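PDB 3DWO: probable outer membrane protein from Pseudomonas aeruginosa, which probably carries long-chain fatty acids and other hydrophobic compounds across the outer membrane as a FadL-type beta-barrel channel. Local coordinates for residues Asn198-Asn209 and Lys239-Asp250; Met17-Asn25 and Ser289-Asn297. All coordinates share one frame; numbering follows the deposited sequence.

Contact 1. Residues Asn198-Asn209 and Lys239-Asp250; sequences NSSALMRVKVDN and KLKGHYNLYDHD. With C8E ((hydroxyethyloxy)tri(ethyloxy)octane), chain D.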
loop_
_atom_site.group_PDB
_atom_site.type_symbol
_atom_site.label_atom_id
_atom_site.label_comp_id
_atom_site.label_asym_id
_atom_site.label_seq_id
_atom_site.Cartn_x
_atom_site.Cartn_y
_atom_site.Cartn_z
ATOM N N ASN A 198 -13.131 -30.803 -0.527
ATOM C CA ASN A 198 -12.805 -32.082 0.091
ATOM C C ASN A 198 -11.312 -32.006 0.347
ATOM O O ASN A 198 -10.851 -32.278 1.452
ATOM C CB ASN A 198 -13.128 -33.247 -0.837
ATOM C CG ASN A 198 -14.587 -33.617 -0.797
ATOM O OD1 ASN A 198 -15.456 -32.771 -0.997
ATOM N ND2 ASN A 198 -14.870 -34.879 -0.531
ATOM N N SER A 199 -10.557 -31.629 -0.681
ATOM C CA SER A 199 -9.124 -31.452 -0.526
ATOM C C SER A 199 -8.961 -29.977 -0.152
ATOM O O SER A 199 -9.720 -29.123 -0.625
ATOM C CB SER A 199 -8.388 -31.744 -1.842
ATOM O OG SER A 199 -8.854 -30.911 -2.892
ATOM N N SER A 200 -8.013 -29.674 0.725
ATOM C CA SER A 200 -7.775 -28.292 1.124
ATOM C C SER A 200 -6.454 -28.147 1.859
ATOM O O SER A 200 -6.130 -28.922 2.775
ATOM C CB SER A 200 -8.904 -27.757 2.014
ATOM O OG SER A 200 -8.803 -28.265 3.327
ATOM N N ALA A 201 -5.699 -27.140 1.444
ATOM C CA ALA A 201 -4.408 -26.850 2.036
ATOM C C ALA A 201 -4.201 -25.342 1.964
ATOM O O ALA A 201 -4.638 -24.690 1.011
ATOM C CB ALA A 201 -3.316 -27.572 1.268
ATOM N N LEU A 202 -3.558 -24.785 2.982
ATOM C CA LEU A 202 -3.298 -23.359 2.997
ATOM C C LEU A 202 -1.953 -23.083 2.344
ATOM O O LEU A 202 -0.902 -23.529 2.828
ATOM C CB LEU A 202 -3.284 -22.825 4.427
ATOM C CG LEU A 202 -3.087 -21.306 4.532
ATOM C CD1 LEU A 202 -4.356 -20.601 4.072
ATOM C CD2 LEU A 202 -2.757 -20.919 5.968
ATOM N N MET A 203 -1.998 -22.375 1.223
ATOM C CA MET A 203 -0.796 -21.989 0.500
ATOM C C MET A 203 -0.270 -20.745 1.218
ATOM O O MET A 203 -1.038 -19.835 1.511
ATOM C CB MET A 203 -1.156 -21.650 -0.946
ATOM C CG MET A 203 -0.103 -20.857 -1.676
ATOM S SD MET A 203 1.382 -21.814 -1.931
ATOM C CE MET A 203 1.180 -22.270 -3.647
ATOM N N ARG A 204 1.027 -20.715 1.511
ATOM C CA ARG A 204 1.643 -19.582 2.207
ATOM C C ARG A 204 2.895 -19.108 1.484
ATOM O O ARG A 204 3.802 -19.893 1.221
ATOM C CB ARG A 204 2.009 -19.972 3.647
ATOM C CG ARG A 204 0.802 -20.373 4.497
ATOM C CD ARG A 204 1.170 -20.659 5.956
ATOM N NE ARG A 204 1.986 -21.861 6.110
ATOM C CZ ARG A 204 2.174 -22.496 7.268
ATOM N NH1 ARG A 204 1.597 -22.041 8.376
ATOM N NH2 ARG A 204 2.935 -23.587 7.320
ATOM N N VAL A 205 2.947 -17.817 1.174
ATOM C CA VAL A 205 4.097 -17.250 0.479
ATOM C C VAL A 205 4.693 -16.122 1.313
ATOM O O VAL A 205 3.996 -15.174 1.684
ATOM C CB VAL A 205 3.691 -16.693 -0.915
ATOM C CG1 VAL A 205 4.933 -16.304 -1.708
ATOM C CG2 VAL A 205 2.872 -17.728 -1.669
ATOM N N LYS A 206 5.984 -16.232 1.605
ATOM C CA LYS A 206 6.689 -15.232 2.403
ATOM C C LYS A 206 7.920 -14.797 1.620
ATOM O O LYS A 206 8.822 -15.595 1.371
ATOM C CB LYS A 206 7.103 -15.833 3.750
ATOM C CG LYS A 206 7.972 -14.919 4.587
ATOM C CD LYS A 206 7.144 -13.967 5.420
ATOM C CE LYS A 206 6.642 -14.656 6.684
ATOM N NZ LYS A 206 7.770 -15.030 7.597
ATOM N N VAL A 207 7.957 -13.527 1.235
ATOM C CA VAL A 207 9.062 -13.009 0.444
ATOM C C VAL A 207 9.506 -11.637 0.922
ATOM O O VAL A 207 8.748 -10.924 1.579
ATOM C CB VAL A 207 8.663 -12.934 -1.047
ATOM C CG1 VAL A 207 8.444 -14.352 -1.596
ATOM C CG2 VAL A 207 7.369 -12.119 -1.206
ATOM N N ASP A 208 10.739 -11.274 0.575
ATOM C CA ASP A 208 11.323 -10.001 0.983
ATOM C C ASP A 208 12.330 -9.544 -0.067
ATOM O O ASP A 208 12.805 -10.347 -0.870
ATOM C CB ASP A 208 12.066 -10.172 2.314
ATOM C CG ASP A 208 11.185 -10.752 3.410
ATOM O OD1 ASP A 208 10.458 -9.974 4.064
ATOM O OD2 ASP A 208 11.213 -11.989 3.618
ATOM N N ASN A 209 12.660 -8.257 -0.046
ATOM C CA ASN A 209 13.638 -7.710 -0.977
ATOM C C ASN A 209 14.090 -6.304 -0.611
ATOM O O ASN A 209 13.325 -5.505 -0.069
ATOM C CB ASN A 209 13.096 -7.680 -2.411
ATOM C CG ASN A 209 14.153 -7.236 -3.416
ATOM O OD1 ASN A 209 15.193 -7.874 -3.545
ATOM N ND2 ASN A 209 13.895 -6.135 -4.120
ATOM N N LYS A 239 11.920 -7.334 -6.992
ATOM C CA LYS A 239 11.645 -8.758 -7.111
ATOM C C LYS A 239 11.763 -9.392 -5.732
ATOM O O LYS A 239 12.866 -9.557 -5.208
ATOM C CB LYS A 239 12.641 -9.412 -8.067
ATOM C CG LYS A 239 12.481 -10.917 -8.220
ATOM C CD LYS A 239 13.429 -11.432 -9.298
ATOM C CE LYS A 239 13.339 -12.936 -9.474
ATOM N NZ LYS A 239 14.274 -13.397 -10.545
ATOM N N LEU A 240 10.621 -9.732 -5.144
ATOM C CA LEU A 240 10.588 -10.340 -3.821
ATOM C C LEU A 240 11.034 -11.797 -3.897
ATOM O O LEU A 240 10.670 -12.529 -4.823
ATOM C CB LEU A 240 9.170 -10.246 -3.241
ATOM C CG LEU A 240 8.693 -8.899 -2.674
ATOM C CD1 LEU A 240 9.180 -7.738 -3.514
ATOM C CD2 LEU A 240 7.171 -8.907 -2.600
ATOM N N LYS A 241 11.831 -12.209 -2.918
ATOM C CA LYS A 241 12.338 -13.567 -2.877
ATOM C C LYS A 241 12.121 -14.164 -1.501
ATOM O O LYS A 241 12.196 -13.464 -0.491
ATOM C CB LYS A 241 13.828 -13.577 -3.226
ATOM C CG LYS A 241 14.132 -12.911 -4.563
ATOM C CD LYS A 241 15.620 -12.862 -4.834
ATOM C CE LYS A 241 15.945 -11.768 -5.837
ATOM N NZ LYS A 241 15.539 -10.411 -5.342
ATOM N N GLY A 242 11.863 -15.465 -1.477
ATOM C CA GLY A 242 11.617 -16.162 -0.231
ATOM C C GLY A 242 11.217 -17.613 -0.471
ATOM O O GLY A 242 11.903 -18.338 -1.194
ATOM N N HIS A 243 10.100 -18.029 0.120
ATOM C CA HIS A 243 9.629 -19.409 -0.002
ATOM C C HIS A 243 8.112 -19.485 0.024
ATOM O O HIS A 243 7.432 -18.505 0.322
ATOM C CB HIS A 243 10.143 -20.246 1.180
ATOM C CG HIS A 243 11.607 -20.089 1.445
ATOM N ND1 HIS A 243 12.563 -20.884 0.848
ATOM C CD2 HIS A 243 12.285 -19.188 2.198
ATOM C CE1 HIS A 243 13.765 -20.479 1.220
ATOM N NE2 HIS A 243 13.624 -19.451 2.037
ATOM N N TYR A 244 7.591 -20.670 -0.282
ATOM C CA TYR A 244 6.157 -20.922 -0.224
ATOM C C TYR A 244 6.056 -22.330 0.332
ATOM O O TYR A 244 6.953 -23.146 0.138
ATOM C CB TYR A 244 5.488 -20.844 -1.615
ATOM C CG TYR A 244 5.613 -22.087 -2.481
ATOM C CD1 TYR A 244 4.894 -23.251 -2.189
ATOM C CD2 TYR A 244 6.451 -22.099 -3.600
ATOM C CE1 TYR A 244 5.008 -24.393 -2.992
ATOM C CE2 TYR A 244 6.575 -23.238 -4.410
ATOM C CZ TYR A 244 5.852 -24.376 -4.101
ATOM O OH TYR A 244 5.969 -25.493 -4.898
ATOM N N ASN A 245 4.977 -22.606 1.047
ATOM C CA ASN A 245 4.763 -23.927 1.597
ATOM C C ASN A 245 3.260 -24.116 1.668
ATOM O O ASN A 245 2.502 -23.141 1.679
ATOM C CB ASN A 245 5.410 -24.063 2.985
ATOM C CG ASN A 245 4.631 -23.362 4.075
ATOM O OD1 ASN A 245 3.597 -23.849 4.523
ATOM N ND2 ASN A 245 5.126 -22.215 4.511
ATOM N N LEU A 246 2.829 -25.369 1.671
ATOM C CA LEU A 246 1.416 -25.668 1.736
ATOM C C LEU A 246 1.152 -26.353 3.061
ATOM O O LEU A 246 1.794 -27.349 3.381
ATOM C CB LEU A 246 1.010 -26.605 0.594
ATOM C CG LEU A 246 1.136 -26.126 -0.853
ATOM C CD1 LEU A 246 2.546 -25.655 -1.133
ATOM C CD2 LEU A 246 0.782 -27.271 -1.783
ATOM N N TYR A 247 0.226 -25.802 3.837
ATOM C CA TYR A 247 -0.132 -26.407 5.107
ATOM C C TYR A 247 -1.420 -27.177 4.875
ATOM O O TYR A 247 -2.508 -26.603 4.918
ATOM C CB TYR A 247 -0.347 -25.344 6.189
ATOM C CG TYR A 247 -1.148 -25.864 7.364
ATOM C CD1 TYR A 247 -0.871 -27.114 7.923
ATOM C CD2 TYR A 247 -2.222 -25.139 7.876
ATOM C CE1 TYR A 247 -1.651 -27.636 8.960
ATOM C CE2 TYR A 247 -3.007 -25.650 8.913
ATOM C CZ TYR A 247 -2.718 -26.902 9.446
ATOM O OH TYR A 247 -3.518 -27.435 10.434
ATOM N N ASP A 248 -1.293 -28.475 4.622
ATOM C CA ASP A 248 -2.459 -29.317 4.371
ATOM C C ASP A 248 -3.201 -29.734 5.637
ATOM O O ASP A 248 -2.586 -30.052 6.651
ATOM C CB ASP A 248 -2.046 -30.575 3.603
ATOM C CG ASP A 248 -1.020 -31.412 4.358
ATOM O OD1 ASP A 248 -1.249 -32.628 4.521
ATOM O OD2 ASP A 248 0.014 -30.853 4.782
ATOM N N HIS A 249 -4.528 -29.719 5.563
ATOM C CA HIS A 249 -5.407 -30.126 6.662
ATOM C C HIS A 249 -6.510 -30.830 5.893
ATOM O O HIS A 249 -7.706 -30.513 5.979
ATOM C CB HIS A 249 -5.913 -28.903 7.436
ATOM C CG HIS A 249 -6.302 -27.746 6.569
ATOM N ND1 HIS A 249 -7.618 -27.417 6.311
ATOM C CD2 HIS A 249 -5.550 -26.816 5.931
ATOM C CE1 HIS A 249 -7.659 -26.333 5.558
ATOM N NE2 HIS A 249 -6.418 -25.948 5.312
ATOM N N ASP A 250 -6.033 -31.818 5.147
ATOM C CA ASP A 250 -6.786 -32.630 4.204
ATOM C C ASP A 250 -6.933 -34.106 4.547
ATOM O O ASP A 250 -7.611 -34.843 3.830
ATOM C CB ASP A 250 -6.047 -32.555 2.867
ATOM C CG ASP A 250 -6.899 -32.045 1.780
ATOM O OD1 ASP A 250 -6.355 -31.744 0.703
ATOM O OD2 ASP A 250 -8.121 -31.951 2.011
HETATM C C1 C8E D . -6.815 -5.865 -5.924
HETATM C C2 C8E D . -5.952 -6.834 -5.259
HETATM C C3 C8E D . -4.533 -6.722 -5.565
HETATM C C4 C8E D . -3.840 -7.696 -4.739
HETATM C C5 C8E D . -2.413 -7.301 -4.627
HETATM C C6 C8E D . -1.803 -7.945 -3.479
HETATM C C7 C8E D . -0.405 -7.881 -3.868
HETATM C C8 C8E D . 0.419 -7.574 -2.675
HETATM O O9 C8E D . 1.582 -8.265 -2.239
HETATM C C10 C8E D . 1.479 -9.637 -1.914
HETATM C C11 C8E D . 2.856 -10.061 -1.507
HETATM O O12 C8E D . 3.550 -10.659 -2.615
HETATM C C13 C8E D . 3.838 -12.086 -2.492
HETATM C C14 C8E D . 2.868 -13.258 -2.845
HETATM O O15 C8E D . 3.042 -14.447 -3.673
HETATM C C16 C8E D . 2.661 -14.214 -5.044
HETATM C C17 C8E D . 1.186 -14.522 -5.364
HETATM O O18 C8E D . 0.336 -15.315 -4.509
HETATM C C19 C8E D . 0.360 -16.733 -4.826
HETATM C C20 C8E D . -0.934 -17.559 -5.173
HETATM O O21 C8E D . -1.611 -18.267 -4.124
HETATM O O HOH W 1 -10.259 -30.536 5.332
HETATM O O HOH W 2 12.166 -14.119 2.596
HETATM O O HOH W 3 15.030 -6.172 -7.161
#

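Contact 2. Residues Met17-Asn25 and Ser289-Asn297; sequences MAGGSLFPN and SLDWVHQFN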
loop_
_atom_site.group_PDB
_atom_site.type_symbol
_atom_site.label_atom_id
_atom_site.label_comp_id
_atom_site.label_asym_id
_atom_site.label_seq_id
_atom_site.Cartn_x
_atom_site.Cartn_y
_atom_site.Cartn_z
ATOM N N MET A 17 -2.507 16.301 3.014
ATOM C CA MET A 17 -1.352 16.326 2.117
ATOM C C MET A 17 -1.383 17.430 1.052
ATOM O O MET A 17 -0.574 17.419 0.125
ATOM C CB MET A 17 -1.198 14.968 1.417
ATOM C CG MET A 17 -0.679 13.833 2.298
ATOM S SD MET A 17 -1.814 13.294 3.595
ATOM C CE MET A 17 -2.981 12.333 2.641
ATOM N N ALA A 18 -2.308 18.379 1.178
ATOM C CA ALA A 18 -2.409 19.462 0.201
ATOM C C ALA A 18 -1.166 20.346 0.225
ATOM O O ALA A 18 -0.711 20.765 1.285
ATOM C CB ALA A 18 -3.656 20.301 0.473
ATOM N N GLY A 19 -0.620 20.627 -0.953
ATOM C CA GLY A 19 0.567 21.457 -1.034
ATOM C C GLY A 19 1.842 20.644 -0.930
ATOM O O GLY A 19 2.943 21.183 -1.051
ATOM N N GLY A 20 1.698 19.343 -0.706
ATOM C CA GLY A 20 2.867 18.492 -0.601
ATOM C C GLY A 20 3.796 18.970 0.495
ATOM O O GLY A 20 3.365 19.209 1.628
ATOM N N SER A 21 5.074 19.122 0.162
ATOM C CA SER A 21 6.055 19.570 1.139
ATOM C C SER A 21 6.560 20.982 0.839
ATOM O O SER A 21 7.666 21.349 1.247
ATOM C CB SER A 21 7.231 18.588 1.173
ATOM O OG SER A 21 7.793 18.431 -0.119
ATOM N N LEU A 22 5.741 21.774 0.149
ATOM C CA LEU A 22 6.125 23.134 -0.212
ATOM C C LEU A 22 5.858 24.212 0.838
ATOM O O LEU A 22 6.235 25.368 0.642
ATOM C CB LEU A 22 5.472 23.528 -1.542
ATOM C CG LEU A 22 5.957 22.738 -2.764
ATOM C CD1 LEU A 22 5.342 23.299 -4.034
ATOM C CD2 LEU A 22 7.474 22.803 -2.847
ATOM N N PHE A 23 5.210 23.855 1.945
ATOM C CA PHE A 23 4.962 24.830 3.004
ATOM C C PHE A 23 6.310 25.172 3.637
ATOM O O PHE A 23 7.211 24.337 3.686
ATOM C CB PHE A 23 4.009 24.258 4.058
ATOM C CG PHE A 23 2.551 24.432 3.719
ATOM C CD1 PHE A 23 1.852 25.555 4.155
ATOM C CD2 PHE A 23 1.883 23.489 2.944
ATOM C CE1 PHE A 23 0.509 25.735 3.823
ATOM C CE2 PHE A 23 0.543 23.661 2.606
ATOM C CZ PHE A 23 -0.145 24.788 3.047
ATOM N N PRO A 24 6.465 26.413 4.122
ATOM C CA PRO A 24 7.699 26.898 4.753
ATOM C C PRO A 24 8.411 25.961 5.733
ATOM O O PRO A 24 7.833 25.510 6.721
ATOM C CB PRO A 24 7.249 28.195 5.418
ATOM C CG PRO A 24 6.256 28.723 4.430
ATOM C CD PRO A 24 5.446 27.480 4.080
ATOM N N ASN A 25 9.681 25.687 5.444
ATOM C CA ASN A 25 10.526 24.841 6.281
ATOM C C ASN A 25 9.916 23.501 6.693
ATOM O O ASN A 25 9.868 23.168 7.877
ATOM C CB ASN A 25 10.950 25.616 7.532
ATOM C CG ASN A 25 11.691 26.899 7.197
ATOM O OD1 ASN A 25 12.685 26.887 6.469
ATOM N ND2 ASN A 25 11.211 28.013 7.731
ATOM N N SER A 289 3.974 14.363 -8.800
ATOM C CA SER A 289 3.041 15.254 -8.127
ATOM C C SER A 289 3.339 16.717 -8.414
ATOM O O SER A 289 4.496 17.134 -8.485
ATOM C CB SER A 289 3.062 14.999 -6.616
ATOM O OG SER A 289 4.386 15.011 -6.114
ATOM N N LEU A 290 2.273 17.486 -8.597
ATOM C CA LEU A 290 2.380 18.908 -8.868
ATOM C C LEU A 290 1.835 19.606 -7.622
ATOM O O LEU A 290 0.695 19.370 -7.234
ATOM C CB LEU A 290 1.537 19.263 -10.098
ATOM C CG LEU A 290 1.816 20.564 -10.860
ATOM C CD1 LEU A 290 1.605 21.768 -9.946
ATOM C CD2 LEU A 290 3.240 20.541 -11.398
ATOM N N ASP A 291 2.651 20.445 -6.987
ATOM C CA ASP A 291 2.220 21.152 -5.784
ATOM C C ASP A 291 2.250 22.673 -5.927
ATOM O O ASP A 291 3.128 23.239 -6.584
ATOM C CB ASP A 291 3.084 20.740 -4.594
ATOM C CG ASP A 291 3.077 19.245 -4.360
ATOM O OD1 ASP A 291 1.983 18.680 -4.142
ATOM O OD2 ASP A 291 4.165 18.634 -4.394
ATOM N N TRP A 292 1.285 23.324 -5.288
ATOM C CA TRP A 292 1.168 24.772 -5.322
ATOM C C TRP A 292 0.746 25.313 -3.964
ATOM O O TRP A 292 -0.273 24.912 -3.409
ATOM C CB TRP A 292 0.150 25.190 -6.387
ATOM C CG TRP A 292 -0.109 26.671 -6.446
ATOM C CD1 TRP A 292 0.817 27.672 -6.352
ATOM C CD2 TRP A 292 -1.372 27.315 -6.655
ATOM N NE1 TRP A 292 0.210 28.898 -6.492
ATOM C CE2 TRP A 292 -1.134 28.708 -6.678
ATOM C CE3 TRP A 292 -2.684 26.850 -6.825
ATOM C CZ2 TRP A 292 -2.160 29.645 -6.866
ATOM C CZ3 TRP A 292 -3.707 27.781 -7.010
ATOM C CH2 TRP A 292 -3.435 29.164 -7.029
ATOM N N VAL A 293 1.547 26.224 -3.428
ATOM C CA VAL A 293 1.248 26.829 -2.143
ATOM C C VAL A 293 1.188 28.344 -2.297
ATOM O O VAL A 293 2.151 28.980 -2.730
ATOM C CB VAL A 293 2.312 26.458 -1.087
ATOM C CG1 VAL A 293 2.069 27.228 0.199
ATOM C CG2 VAL A 293 2.256 24.961 -0.810
ATOM N N HIS A 294 0.038 28.915 -1.960
ATOM C CA HIS A 294 -0.148 30.353 -2.049
ATOM C C HIS A 294 -0.383 30.946 -0.670
ATOM O O HIS A 294 -1.259 30.501 0.070
ATOM C CB HIS A 294 -1.335 30.690 -2.954
ATOM C CG HIS A 294 -1.651 32.152 -3.004
ATOM N ND1 HIS A 294 -2.095 32.854 -1.905
ATOM C CD2 HIS A 294 -1.559 33.051 -4.012
ATOM C CE1 HIS A 294 -2.259 34.124 -2.231
ATOM N NE2 HIS A 294 -1.941 34.270 -3.504
ATOM N N GLN A 295 0.409 31.954 -0.329
ATOM C CA GLN A 295 0.278 32.619 0.954
ATOM C C GLN A 295 -0.594 33.856 0.755
ATOM O O GLN A 295 -0.181 34.814 0.101
ATOM C CB GLN A 295 1.663 33.000 1.470
ATOM C CG GLN A 295 2.609 31.810 1.522
ATOM C CD GLN A 295 4.055 32.205 1.744
ATOM O OE1 GLN A 295 4.636 32.954 0.954
ATOM N NE2 GLN A 295 4.648 31.696 2.820
ATOM N N PHE A 296 -1.807 33.817 1.301
ATOM C CA PHE A 296 -2.750 34.929 1.184
ATOM C C PHE A 296 -2.369 36.103 2.073
ATOM O O PHE A 296 -2.485 37.259 1.674
ATOM C CB PHE A 296 -4.158 34.450 1.527
ATOM C CG PHE A 296 -4.775 33.606 0.460
ATOM C CD1 PHE A 296 -5.462 34.194 -0.595
ATOM C CD2 PHE A 296 -4.633 32.222 0.482
ATOM C CE1 PHE A 296 -6.001 33.418 -1.617
ATOM C CE2 PHE A 296 -5.168 31.434 -0.535
ATOM C CZ PHE A 296 -5.854 32.033 -1.587
ATOM N N ASN A 297 -1.914 35.795 3.281
ATOM C CA ASN A 297 -1.491 36.813 4.227
ATOM C C ASN A 297 -0.532 36.194 5.235
ATOM O O ASN A 297 -0.125 35.040 5.083
ATOM C CB ASN A 297 -2.698 37.420 4.940
ATOM C CG ASN A 297 -3.550 36.382 5.621
ATOM O OD1 ASN A 297 -3.061 35.600 6.435
ATOM N ND2 ASN A 297 -4.838 36.369 5.296
HETATM O O HOH W 4 6.127 17.760 -2.304
#

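Contact 1. Residues Asn198-Asn209 and Lys239-Asp250
A bend at chi3 (-68°) turns the guanidinium of R204 back toward N245, whose CG lies between its own backbone N and carbonyl carbon (chi1 75°), and the two side chains meet across the hairpin. N245 OD1 lies in the guanidinium plane and accepts side-on from R204 NE at 3.0 Å, on a lone pair, and from R204 NH2 at 2.9 Å, tilted from the carbonyl plane. The amide stands 74° to the guanidinium, while Y247 CB rests over one guanidinium face.

Antiparallel hydrogen-bonded pairs L202-Y247, R204-N245, K206-H243 and D208-K241 hold the backbones. On the other face, M203 SD approaches Y244 CD1 obliquely at 3.8 Å, a Met-aromatic contact, and L246 CD1 at 4.1 Å; the Y244 hydroxyl is hydrogen-bonded to the backbone N of R273. Farther along, V207 CG2 is pressed tightly against L240 CB (3.3 Å), and V205 CG1 meets the detergent C8E at O15 (3.3 Å).

Side chains alternate between faces that differ in character. R204, K206, D208, K241 and H243 make one polar, consistent with a part of the wall beyond the lipid; the opposite face, with M203, V205, Y244 and L246, is largely apolar, and V205 and V207 lie against the polyether part of C8E.

Contact 2. Residues Met17-Asn25 and Ser289-Asn297
D291 is the first residue of the strand to meet the loop. Its CB packs against L22 CD1 at 3.5 Å and against G19 O at 3.6 Å, while the carboxylate divides its partners: OD1 bonds to the hydroxyl of S305 on the next strand, and OD2 accepts a hydrogen bond from a water at 3.0 Å that in turn accepts from S21 N. This water is a polar link between loop and strand, and it ties a backbone N-H of the turn to an acidic group in a buried position.

W292 follows with its side chain on the other face of the strand, where its indole NE1 is bonded to D226. V293 returns to the loop and carries most of the apolar contact. With CG1 anti to the backbone N (chi1 173°), that methyl stands over the centre of the F23 ring, 4.2 Å from the centroid and 9° off the normal, a CH-pi contact. CG2, the other branch, touches L22 CB at 3.6 Å. A18 O lies at the edge of the same ring, in its plane, and R15 adds a cation-pi contact. Beyond V293, the end of the Q295 side chain reaches the P24 ring near CG from the opposite direction.

The loop presents itself through two overlapping turns, type II from M17 to G20 and type II' from G19 to L22, in which side-chain-less G19 and G20 lie close against D291.

Strand 287-295 runs between strands 226-248 and 300-309, bonding through D291 and V293 to the former and through L290 and W292 to the latter. Segment 17-25, between helices 10-14 and 29-32 with S21 packed on the second, is consistent with the N-terminal hatch of FadL proteins held against the barrel wall.

The two contacts lie on opposite sides of the chain's centre, their centres 45 Å apart and their nearest atoms about 23 Å apart. Strand 226-248 connects them: its later part forms contact 1 with strand 201-220, and its beginning pairs with strand 287-295, which carries contact 2. Along the sequence, contact 1 falls inside the long loop that contact 2 closes. One is a pairing within the barrel wall, the other a join between that wall and the N-terminal segment. Detergent touches contact 1 directly, while a bound C8E lies about 8 Å from the side chain of F23 in contact 2.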